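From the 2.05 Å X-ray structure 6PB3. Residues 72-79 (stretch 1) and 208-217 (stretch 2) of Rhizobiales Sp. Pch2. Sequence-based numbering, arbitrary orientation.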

ATOM      1  N   ARG A  72      17.857  34.763  11.324  1.00104.25           N
ATOM      2  CA  ARG A  72      17.941  33.969  12.545  1.00107.59           C
ATOM      3  C   ARG A  72      17.803  32.463  12.307  1.00 97.20           C
ATOM      4  O   ARG A  72      17.805  31.702  13.282  1.00 97.11           O
ATOM      5  CB  ARG A  72      16.875  34.443  13.537  1.00 97.49           C
ATOM      6  N   ARG A  73      17.697  32.012  11.059  1.00 91.85           N
ATOM      7  CA  ARG A  73      17.465  30.598  10.801  1.00 67.88           C
ATOM      8  C   ARG A  73      18.726  29.780  11.068  1.00 57.00           C
ATOM      9  O   ARG A  73      19.834  30.221  10.759  1.00 60.25           O
ATOM     10  CB  ARG A  73      17.045  30.375   9.355  1.00 79.30           C
ATOM     11  CG  ARG A  73      15.904  31.214   8.872  1.00 66.41           C
ATOM     12  CD  ARG A  73      14.643  30.984   9.708  1.00 79.51           C
ATOM     13  NE  ARG A  73      14.391  29.593  10.092  1.00 91.87           N
ATOM     14  CZ  ARG A  73      13.910  28.659   9.277  1.00 85.88           C
ATOM     15  NH1 ARG A  73      13.658  28.947   8.002  1.00 79.29           N
ATOM     16  NH2 ARG A  73      13.689  27.431   9.738  1.00 72.53           N
ATOM     17  N   PRO A  74      18.581  28.562  11.585  1.00 56.05           N
ATOM     18  CA  PRO A  74      19.733  27.659  11.643  1.00 62.33           C
ATOM     19  C   PRO A  74      20.353  27.510  10.276  1.00 54.54           C
ATOM     20  O   PRO A  74      19.647  27.519   9.247  1.00 50.30           O
ATOM     21  CB  PRO A  74      19.119  26.338  12.134  1.00 69.88           C
ATOM     22  CG  PRO A  74      17.773  26.695  12.690  1.00 65.81           C
ATOM     23  CD  PRO A  74      17.317  27.886  11.903  1.00 63.18           C
ATOM     24  N   PRO A  75      21.696  27.399  10.195  1.00 50.12           N
ATOM     25  CA  PRO A  75      22.417  27.429   8.895  1.00 49.55           C
ATOM     26  C   PRO A  75      22.411  26.100   8.147  1.00 56.19           C
ATOM     27  O   PRO A  75      23.443  25.467   7.908  1.00 55.51           O
ATOM     28  CB  PRO A  75      23.830  27.862   9.312  1.00 51.24           C
ATOM     29  CG  PRO A  75      23.990  27.329  10.694  1.00 53.38           C
ATOM     30  CD  PRO A  75      22.617  27.359  11.347  1.00 51.23           C
ATOM     31  N   LEU A  76      21.224  25.683   7.714  1.00 47.08           N
ATOM     32  CA  LEU A  76      21.031  24.440   6.983  1.00 51.90           C
ATOM     33  C   LEU A  76      20.221  24.737   5.733  1.00 55.21           C
ATOM     34  O   LEU A  76      19.207  25.437   5.803  1.00 52.69           O
ATOM     35  CB  LEU A  76      20.307  23.393   7.849  1.00 48.95           C
ATOM     36  CG  LEU A  76      19.689  22.190   7.124  1.00 54.92           C
ATOM     37  CD1 LEU A  76      20.760  21.219   6.619  1.00 50.12           C
ATOM     38  CD2 LEU A  76      18.673  21.457   8.028  1.00 56.96           C
ATOM     39  N   ILE A  77      20.652  24.189   4.602  1.00 51.15           N
ATOM     40  CA  ILE A  77      19.926  24.304   3.342  1.00 50.19           C
ATOM     41  C   ILE A  77      19.659  22.903   2.819  1.00 49.62           C
ATOM     42  O   ILE A  77      20.579  22.081   2.723  1.00 56.64           O
ATOM     43  CB  ILE A  77      20.702  25.134   2.302  1.00 48.03           C
ATOM     44  CG1 ILE A  77      20.986  26.526   2.859  1.00 46.64           C
ATOM     45  CG2 ILE A  77      19.890  25.235   1.007  1.00 44.52           C
ATOM     46  CD1 ILE A  77      21.987  27.342   2.045  1.00 44.96           C
ATOM     47  N   VAL A  78      18.406  22.636   2.470  1.00 49.68           N
ATOM     48  CA  VAL A  78      17.982  21.330   1.984  1.00 54.84           C
ATOM     49  C   VAL A  78      17.759  21.427   0.482  1.00 53.28           C
ATOM     50  O   VAL A  78      17.040  22.317   0.013  1.00 49.96           O
ATOM     51  CB  VAL A  78      16.711  20.861   2.711  1.00 51.39           C
ATOM     52  CG1 VAL A  78      16.132  19.598   2.047  1.00 49.20           C
ATOM     53  CG2 VAL A  78      17.032  20.552   4.162  1.00 46.04           C
ATOM     54  N   LEU A  79      18.382  20.522  -0.270  1.00 52.52           N
ATOM     55  CA  LEU A  79      18.115  20.341  -1.694  1.00 42.04           C
ATOM     56  C   LEU A  79      17.302  19.072  -1.844  1.00 47.38           C
ATOM     57  O   LEU A  79      17.794  17.985  -1.527  1.00 59.57           O
ATOM     58  CB  LEU A  79      19.412  20.249  -2.509  1.00 50.12           C
ATOM     59  CG  LEU A  79      20.483  21.324  -2.347  1.00 56.22           C
ATOM     60  CD1 LEU A  79      21.565  21.151  -3.448  1.00 53.15           C
ATOM     61  CD2 LEU A  79      19.884  22.710  -2.404  1.00 49.60           C
ATOM     62  N   SER A 208      11.314  12.187   3.323  1.00101.31           N
ATOM     63  CA  SER A 208      12.215  11.216   3.931  1.00110.78           C
ATOM     64  C   SER A 208      12.914  11.792   5.153  1.00 95.62           C
ATOM     65  O   SER A 208      13.239  11.052   6.089  1.00113.32           O
ATOM     66  CB  SER A 208      13.249  10.739   2.913  1.00119.48           C
ATOM     67  OG  SER A 208      14.400  10.238   3.571  1.00130.39           O
ATOM     68  N   LEU A 209      13.132  13.101   5.175  1.00 78.76           N
ATOM     69  CA  LEU A 209      13.911  13.705   6.244  1.00 74.24           C
ATOM     70  C   LEU A 209      13.160  13.670   7.566  1.00 71.63           C
ATOM     71  O   LEU A 209      11.938  13.814   7.612  1.00 72.43           O
ATOM     72  CB  LEU A 209      14.257  15.144   5.900  1.00 68.11           C
ATOM     73  CG  LEU A 209      15.495  15.303   5.044  1.00 82.58           C
ATOM     74  CD1 LEU A 209      15.760  16.784   4.831  1.00 81.11           C
ATOM     75  CD2 LEU A 209      16.635  14.626   5.766  1.00 90.60           C
ATOM     76  N   ASP A 210      13.902  13.468   8.647  1.00 70.04           N
ATOM     77  CA  ASP A 210      13.318  13.607   9.970  1.00 69.34           C
ATOM     78  C   ASP A 210      12.718  15.006  10.133  1.00 69.47           C
ATOM     79  O   ASP A 210      13.299  15.990   9.669  1.00 62.08           O
ATOM     80  CB  ASP A 210      14.366  13.354  11.052  1.00 72.54           C
ATOM     81  CG  ASP A 210      13.749  13.295  12.443  1.00 81.90           C
ATOM     82  OD1 ASP A 210      13.366  14.358  12.987  1.00 69.40           O
ATOM     83  OD2 ASP A 210      13.610  12.176  12.975  1.00 79.31           O
ATOM     84  N   PRO A 211      11.544  15.120  10.755  1.00 70.21           N
ATOM     85  CA  PRO A 211      10.897  16.439  10.886  1.00 66.63           C
ATOM     86  C   PRO A 211      11.743  17.453  11.632  1.00 56.72           C
ATOM     87  O   PRO A 211      11.725  18.646  11.302  1.00 60.94           O
ATOM     88  CB  PRO A 211       9.611  16.120  11.665  1.00 77.93           C
ATOM     89  CG  PRO A 211       9.398  14.649  11.453  1.00 77.04           C
ATOM     90  CD  PRO A 211      10.729  14.027  11.307  1.00 69.33           C
ATOM     91  N   ALA A 212      12.476  17.003  12.648  1.00 60.26           N
ATOM     92  CA  ALA A 212      13.337  17.905  13.406  1.00 65.10           C
ATOM     93  C   ALA A 212      14.513  18.405  12.577  1.00 66.27           C
ATOM     94  O   ALA A 212      15.090  19.459  12.889  1.00 63.92           O
ATOM     95  CB  ALA A 212      13.816  17.198  14.675  1.00 58.76           C
ATOM     96  N   VAL A 213      14.856  17.693  11.502  1.00 61.09           N
ATOM     97  CA  VAL A 213      15.806  18.233  10.545  1.00 58.72           C
ATOM     98  C   VAL A 213      15.111  19.206   9.609  1.00 60.78           C
ATOM     99  O   VAL A 213      15.604  20.310   9.370  1.00 52.13           O
ATOM    100  CB  VAL A 213      16.498  17.097   9.770  1.00 61.72           C
ATOM    101  CG1 VAL A 213      17.201  17.643   8.527  1.00 51.46           C
ATOM    102  CG2 VAL A 213      17.478  16.370  10.676  1.00 52.88           C
ATOM    103  N   ARG A 214      13.945  18.821   9.091  1.00 63.75           N
ATOM    104  CA  ARG A 214      13.261  19.635   8.091  1.00 55.68           C
ATOM    105  C   ARG A 214      12.940  21.022   8.627  1.00 51.41           C
ATOM    106  O   ARG A 214      13.151  22.027   7.938  1.00 51.29           O
ATOM    107  CB  ARG A 214      11.981  18.931   7.649  1.00 55.19           C
ATOM    108  CG  ARG A 214      11.710  19.045   6.181  1.00 68.74           C
ATOM    109  CD  ARG A 214      10.381  18.456   5.818  1.00 65.66           C
ATOM    110  NE  ARG A 214      10.198  17.118   6.368  1.00 59.38           N
ATOM    111  CZ  ARG A 214       9.081  16.423   6.201  1.00 78.71           C
ATOM    112  NH1 ARG A 214       8.096  16.963   5.498  1.00 82.31           N
ATOM    113  NH2 ARG A 214       8.943  15.207   6.727  1.00 77.79           N
ATOM    114  N   ARG A 215      12.444  21.093   9.862  1.00 52.39           N
ATOM    115  CA  ARG A 215      11.979  22.362  10.406  1.00 62.44           C
ATOM    116  C   ARG A 215      13.114  23.335  10.679  1.00 55.26           C
ATOM    117  O   ARG A 215      12.853  24.531  10.825  1.00 52.68           O
ATOM    118  CB  ARG A 215      11.170  22.118  11.686  1.00 58.04           C
ATOM    119  CG  ARG A 215      11.993  21.784  12.924  1.00 49.20           C
ATOM    120  CD  ARG A 215      11.056  21.593  14.151  1.00 64.01           C
ATOM    121  NE  ARG A 215      11.805  21.453  15.399  1.00 68.36           N
ATOM    122  CZ  ARG A 215      11.856  20.336  16.122  1.00 85.06           C
ATOM    123  NH1 ARG A 215      11.177  19.252  15.738  1.00 71.82           N
ATOM    124  NH2 ARG A 215      12.567  20.310  17.246  1.00 78.52           N
ATOM    125  N   ARG A 216      14.357  22.862  10.712  1.00 49.67           N
ATOM    126  CA  ARG A 216      15.518  23.722  10.902  1.00 44.83           C
ATOM    127  C   ARG A 216      16.104  24.277   9.606  1.00 54.33           C
ATOM    128  O   ARG A 216      16.934  25.188   9.670  1.00 51.53           O
ATOM    129  CB  ARG A 216      16.604  22.965  11.658  1.00 57.00           C
ATOM    130  CG  ARG A 216      16.279  22.794  13.133  1.00 61.38           C
ATOM    131  CD  ARG A 216      17.271  21.882  13.822  1.00 59.28           C
ATOM    132  NE  ARG A 216      17.164  21.957  15.285  1.00 63.90           N
ATOM    133  CZ  ARG A 216      16.268  21.290  16.010  1.00 54.38           C
ATOM    134  NH1 ARG A 216      15.369  20.513  15.417  1.00 67.25           N
ATOM    135  NH2 ARG A 216      16.271  21.402  17.339  1.00 59.91           N
ATOM    136  N   ALA A 217      15.688  23.784   8.443  1.00 51.09           N
ATOM    137  CA  ALA A 217      16.215  24.317   7.192  1.00 48.47           C
ATOM    138  C   ALA A 217      15.930  25.813   7.096  1.00 57.40           C
ATOM    139  O   ALA A 217      14.789  26.261   7.273  1.00 51.08           O
ATOM    140  CB  ALA A 217      15.599  23.580   5.990  1.00 42.18           C
TER

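The contact between these stretches, which lie at least 131 residues apart in sequence wherever they touch, buries 421 Å² counted over both sides. Ala217, Leu76 and Arg216 are covered most, by 86, 70 and 59 Å², and the packing is best read from them.

The backbones come nearest where the strand of stretch 1 begins: the CA atoms of Leu76 and Ala217 are 4.8 Å apart, and those of Pro74 and Arg216 5.8 Å. No clear hydrogen bond joins the two stretches. The closest backbone approach is instead a CA-H...O contact, Ala217 CA to Leu76 O at 3.5 Å with an angle of 130° at the hydrogen. Ala217 also offers an apolar surface: its CB lies 3.8 Å from Val78 CG2 and 4.3 Å from Leu76 CD2.

Leu76 and Val78 both direct their CA-to-CB bonds toward stretch 2, whereas that of the intervening Ile77 points away, the alternation expected of an extended strand. Leu76, with chi1 t and chi2 p, brings its CD2 to 3.5 Å from Val213 O and 4.1 Å from Val213 CG1, so one methyl meets both the backbone and the side chain of the helix. Farther along the strand, Val78 CG1 reaches Leu209 CD1 at 4.0 Å. The carbon-to-carbon pairs are van der Waals contacts between buried side chains.

Arg216 contributes differently. Its CB lies 4.0 Å from Pro74 CG, and its O is 3.5 Å from that same CG, so the proline ring packs against the near part of the residue. The end of the side chain leads away from stretch 1, and Arg216 NH1 donates to Ala212 O at 2.8 Å, a bond within stretch 2. The type I turn from Arg214 to Ala217, with Ala217 N hydrogen-bonded to Arg214 O at 3.1 Å, includes both Arg216 and Ala217. At the helix start, Asp210 OD1 caps Ala212 N at 2.8 Å.

Carbonyl groups around this turn gather near the Arg73 guanidinium. The CA-to-CB bond of Arg73 runs sideways, but the end of the side chain, with chi1 to chi3 all m, comes nearer, placing Arg73 NH2 2.9 Å and NH1 3.0 Å from Ala217 O. Arg215 O lies at the guanidinium edge, 3.2 Å from Arg73 NH2, but the angle is too poor for a hydrogen bond. The positive group nevertheless lies close to partly negative carbonyl oxygens, a favourable electrostatic arrangement.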